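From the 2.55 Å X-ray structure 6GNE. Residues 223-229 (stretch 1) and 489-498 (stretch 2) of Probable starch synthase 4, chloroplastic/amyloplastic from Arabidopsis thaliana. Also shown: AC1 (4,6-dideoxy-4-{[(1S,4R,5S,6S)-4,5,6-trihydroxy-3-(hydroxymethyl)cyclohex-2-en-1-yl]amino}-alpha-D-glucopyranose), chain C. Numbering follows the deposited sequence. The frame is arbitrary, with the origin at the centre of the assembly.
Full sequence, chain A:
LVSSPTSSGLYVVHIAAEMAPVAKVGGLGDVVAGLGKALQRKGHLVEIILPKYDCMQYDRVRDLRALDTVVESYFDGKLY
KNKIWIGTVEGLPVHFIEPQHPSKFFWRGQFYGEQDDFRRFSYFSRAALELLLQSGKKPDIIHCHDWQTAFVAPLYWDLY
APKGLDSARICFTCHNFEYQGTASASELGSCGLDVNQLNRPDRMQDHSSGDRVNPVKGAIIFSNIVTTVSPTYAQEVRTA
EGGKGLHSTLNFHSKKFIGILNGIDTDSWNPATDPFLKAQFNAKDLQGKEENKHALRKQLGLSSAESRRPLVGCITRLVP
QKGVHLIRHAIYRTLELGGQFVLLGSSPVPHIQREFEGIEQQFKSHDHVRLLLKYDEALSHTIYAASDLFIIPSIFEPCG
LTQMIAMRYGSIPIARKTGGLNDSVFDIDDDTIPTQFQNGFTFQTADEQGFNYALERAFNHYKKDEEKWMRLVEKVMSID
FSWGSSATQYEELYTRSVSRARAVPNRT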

# COMPACT_ATOMS: atom_id res chain seq x y z
N SER A 223 -14.29 4.17 15.52
CA SER A 223 -13.12 3.38 15.88
C SER A 223 -12.50 3.95 17.11
O SER A 223 -12.56 5.13 17.33
CB SER A 223 -12.13 3.36 14.72
OG SER A 223 -12.74 2.80 13.57
N ASN A 224 -11.87 3.10 17.91
CA ASN A 224 -11.14 3.54 19.11
C ASN A 224 -9.74 4.07 18.78
O ASN A 224 -9.17 4.83 19.58
CB ASN A 224 -11.01 2.37 20.09
CG ASN A 224 -12.34 1.80 20.48
OD1 ASN A 224 -12.74 0.68 20.06
ND2 ASN A 224 -13.08 2.58 21.22
N ILE A 225 -9.20 3.64 17.63
CA ILE A 225 -7.88 4.04 17.16
C ILE A 225 -8.01 4.31 15.67
O ILE A 225 -8.53 3.47 14.94
CB ILE A 225 -6.80 2.92 17.37
CG1 ILE A 225 -6.72 2.47 18.84
CG2 ILE A 225 -5.42 3.39 16.94
CD1 ILE A 225 -6.07 1.10 19.01
N VAL A 226 -7.51 5.47 15.21
CA VAL A 226 -7.50 5.79 13.78
C VAL A 226 -6.11 6.16 13.36
O VAL A 226 -5.54 7.09 13.92
CB VAL A 226 -8.44 6.97 13.43
CG1 VAL A 226 -8.51 7.15 11.91
CG2 VAL A 226 -9.85 6.78 14.07
N THR A 227 -5.55 5.46 12.37
CA THR A 227 -4.22 5.84 11.84
C THR A 227 -4.23 6.08 10.35
O THR A 227 -5.14 5.67 9.64
CB THR A 227 -3.09 4.82 12.17
OG1 THR A 227 -3.10 3.73 11.23
CG2 THR A 227 -3.23 4.29 13.59
N THR A 228 -3.19 6.78 9.91
CA THR A 228 -2.79 6.79 8.52
C THR A 228 -1.29 6.53 8.43
O THR A 228 -0.61 6.36 9.45
CB THR A 228 -3.23 8.04 7.76
OG1 THR A 228 -3.00 7.84 6.37
CG2 THR A 228 -2.50 9.28 8.23
N VAL A 229 -0.79 6.51 7.22
CA VAL A 229 0.42 5.79 6.92
C VAL A 229 1.73 6.64 6.87
O VAL A 229 2.81 6.09 6.53
CB VAL A 229 0.21 4.92 5.67
CG1 VAL A 229 -0.81 3.83 6.01
CG2 VAL A 229 -0.28 5.76 4.48
N GLN A 489 4.80 1.00 17.65
CA GLN A 489 3.84 2.11 17.85
C GLN A 489 2.37 1.65 17.75
O GLN A 489 1.53 2.11 18.55
CB GLN A 489 4.01 3.26 16.90
CG GLN A 489 5.35 3.97 16.88
CD GLN A 489 5.28 5.21 16.00
OE1 GLN A 489 6.04 5.36 15.01
NE2 GLN A 489 4.33 6.09 16.31
N TYR A 490 2.06 0.78 16.79
CA TYR A 490 0.72 0.19 16.70
C TYR A 490 0.39 -0.66 17.96
O TYR A 490 -0.71 -0.57 18.51
CB TYR A 490 0.55 -0.67 15.43
CG TYR A 490 0.22 0.09 14.15
CD1 TYR A 490 -1.09 0.41 13.82
CD2 TYR A 490 1.20 0.47 13.26
CE1 TYR A 490 -1.40 1.09 12.66
CE2 TYR A 490 0.90 1.14 12.10
CZ TYR A 490 -0.40 1.45 11.80
OH TYR A 490 -0.70 2.14 10.64
N GLU A 491 1.36 -1.46 18.39
CA GLU A 491 1.22 -2.29 19.58
C GLU A 491 0.86 -1.45 20.81
O GLU A 491 -0.05 -1.85 21.60
CB GLU A 491 2.51 -3.09 19.80
CG GLU A 491 2.58 -3.93 21.08
CD GLU A 491 3.97 -4.52 21.34
OE1 GLU A 491 4.08 -5.75 21.51
OE2 GLU A 491 4.97 -3.77 21.35
N GLU A 492 1.57 -0.32 20.99
CA GLU A 492 1.31 0.61 22.11
C GLU A 492 -0.07 1.25 22.03
O GLU A 492 -0.68 1.47 23.06
CB GLU A 492 2.41 1.69 22.25
CG GLU A 492 3.75 1.14 22.78
CD GLU A 492 4.98 2.08 22.61
OE1 GLU A 492 4.90 3.13 21.88
OE2 GLU A 492 6.04 1.76 23.22
N LEU A 493 -0.57 1.51 20.81
CA LEU A 493 -1.94 1.97 20.63
C LEU A 493 -2.95 0.89 21.00
O LEU A 493 -3.94 1.19 21.66
CB LEU A 493 -2.19 2.48 19.21
CG LEU A 493 -1.43 3.74 18.78
CD1 LEU A 493 -1.54 3.93 17.27
CD2 LEU A 493 -1.84 5.02 19.53
N TYR A 494 -2.69 -0.35 20.58
CA TYR A 494 -3.54 -1.50 20.91
C TYR A 494 -3.66 -1.73 22.42
O TYR A 494 -4.77 -1.84 22.94
CB TYR A 494 -3.00 -2.80 20.30
CG TYR A 494 -3.01 -2.97 18.79
CD1 TYR A 494 -3.66 -2.07 17.93
CD2 TYR A 494 -2.39 -4.07 18.22
CE1 TYR A 494 -3.66 -2.25 16.56
CE2 TYR A 494 -2.38 -4.26 16.86
CZ TYR A 494 -3.02 -3.35 16.04
OH TYR A 494 -3.01 -3.58 14.69
N THR A 495 -2.51 -1.85 23.10
CA THR A 495 -2.50 -2.08 24.55
C THR A 495 -3.15 -0.94 25.32
O THR A 495 -3.93 -1.19 26.22
CB THR A 495 -1.08 -2.35 25.11
OG1 THR A 495 -0.18 -1.36 24.61
CG2 THR A 495 -0.58 -3.73 24.72
N ARG A 496 -2.85 0.31 24.97
CA ARG A 496 -3.39 1.48 25.67
C ARG A 496 -4.90 1.57 25.51
O ARG A 496 -5.59 1.95 26.47
CB ARG A 496 -2.72 2.77 25.19
CG ARG A 496 -3.06 4.04 25.96
CD ARG A 496 -1.94 5.09 25.89
NE ARG A 496 -1.77 5.70 24.54
CZ ARG A 496 -0.69 5.64 23.74
NH1 ARG A 496 0.44 5.01 24.09
NH2 ARG A 496 -0.74 6.25 22.55
N SER A 497 -5.42 1.18 24.35
CA SER A 497 -6.87 1.12 24.15
C SER A 497 -7.56 -0.02 24.91
O SER A 497 -8.64 0.17 25.45
CB SER A 497 -7.18 1.01 22.67
OG SER A 497 -8.52 1.37 22.44
N VAL A 498 -6.93 -1.19 24.93
CA VAL A 498 -7.42 -2.35 25.70
C VAL A 498 -7.51 -2.02 27.19
O VAL A 498 -8.51 -2.35 27.84
CB VAL A 498 -6.54 -3.61 25.46
CG1 VAL A 498 -6.81 -4.71 26.49
CG2 VAL A 498 -6.77 -4.13 24.04
C1 AC1 C . -6.41 0.97 -2.93
O2 AC1 C . -7.46 1.99 -1.00
C2 AC1 C . -6.20 1.55 -1.53
C4A AC1 C . 0.43 3.93 0.62
C3 AC1 C . -5.13 2.65 -1.52
O3 AC1 C . -4.97 3.08 -0.17
C4 AC1 C . -3.83 2.13 -2.13
N4A AC1 C . -2.71 3.08 -2.11
C5 AC1 C . -4.18 1.67 -3.55
O5 AC1 C . -5.14 0.61 -3.49
C6 AC1 C . -3.00 1.10 -4.31
C1B AC1 C . -2.11 3.64 -0.89
C2B AC1 C . -1.16 4.84 -1.13
O2B AC1 C . -1.22 5.35 -2.48
C3B AC1 C . 0.29 4.58 -0.75
O3B AC1 C . 0.91 5.86 -0.63
O4 AC1 C . 1.81 3.64 0.86
C5B AC1 C . -0.42 2.71 0.74
C7B AC1 C . -1.53 2.56 0.01
C6B AC1 C . -0.06 1.64 1.74
O6B AC1 C . -0.12 2.16 3.08

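A short buried strand, residues 225-228, packs nearly antiparallel against a helix more than 260 residues away in sequence, through a small apolar contact closed at one end by a single hydroxyl-hydroxyl hydrogen bond. The axes approach to 10.1 Å at 167°, and the contact buries 318 Å² over both sides. Strand alternation selects the residues that take part: Ile 225 and Thr 227 point toward the helix, whereas Val 226 and Thr 228 point away.

Ile 225 contributes most of the strand's covered area. Ile 225 CG2 lies 3.9 Å from Leu 493 CD1, while Ile 225 CD1 reaches the helix backbone, 3.4 Å from Leu 493 O, and sits 3.8 Å from Ser 497 CB. Ile 225 CD1 also meets the edge of the Tyr 494 ring, 4.1 Å from Tyr 494 CD1. The small Ser 497 side chain points toward the strand here, and Ser 497 OG lies 3.6 Å from Asn 224 CB.

At the other end, the CA-to-CB bond of Tyr 490 points sideways, but the end of its long side chain comes nearer and brings the hydroxyl to the strand, where Tyr 490 OH and Thr 227 OG1 hydrogen bond at 2.9 Å. Thr 227 suits this boundary by serving both chemistries: Thr 227 CG2, its methyl, packs 4.1 Å from Leu 493 CD1, extending the apolar patch beside the polar link.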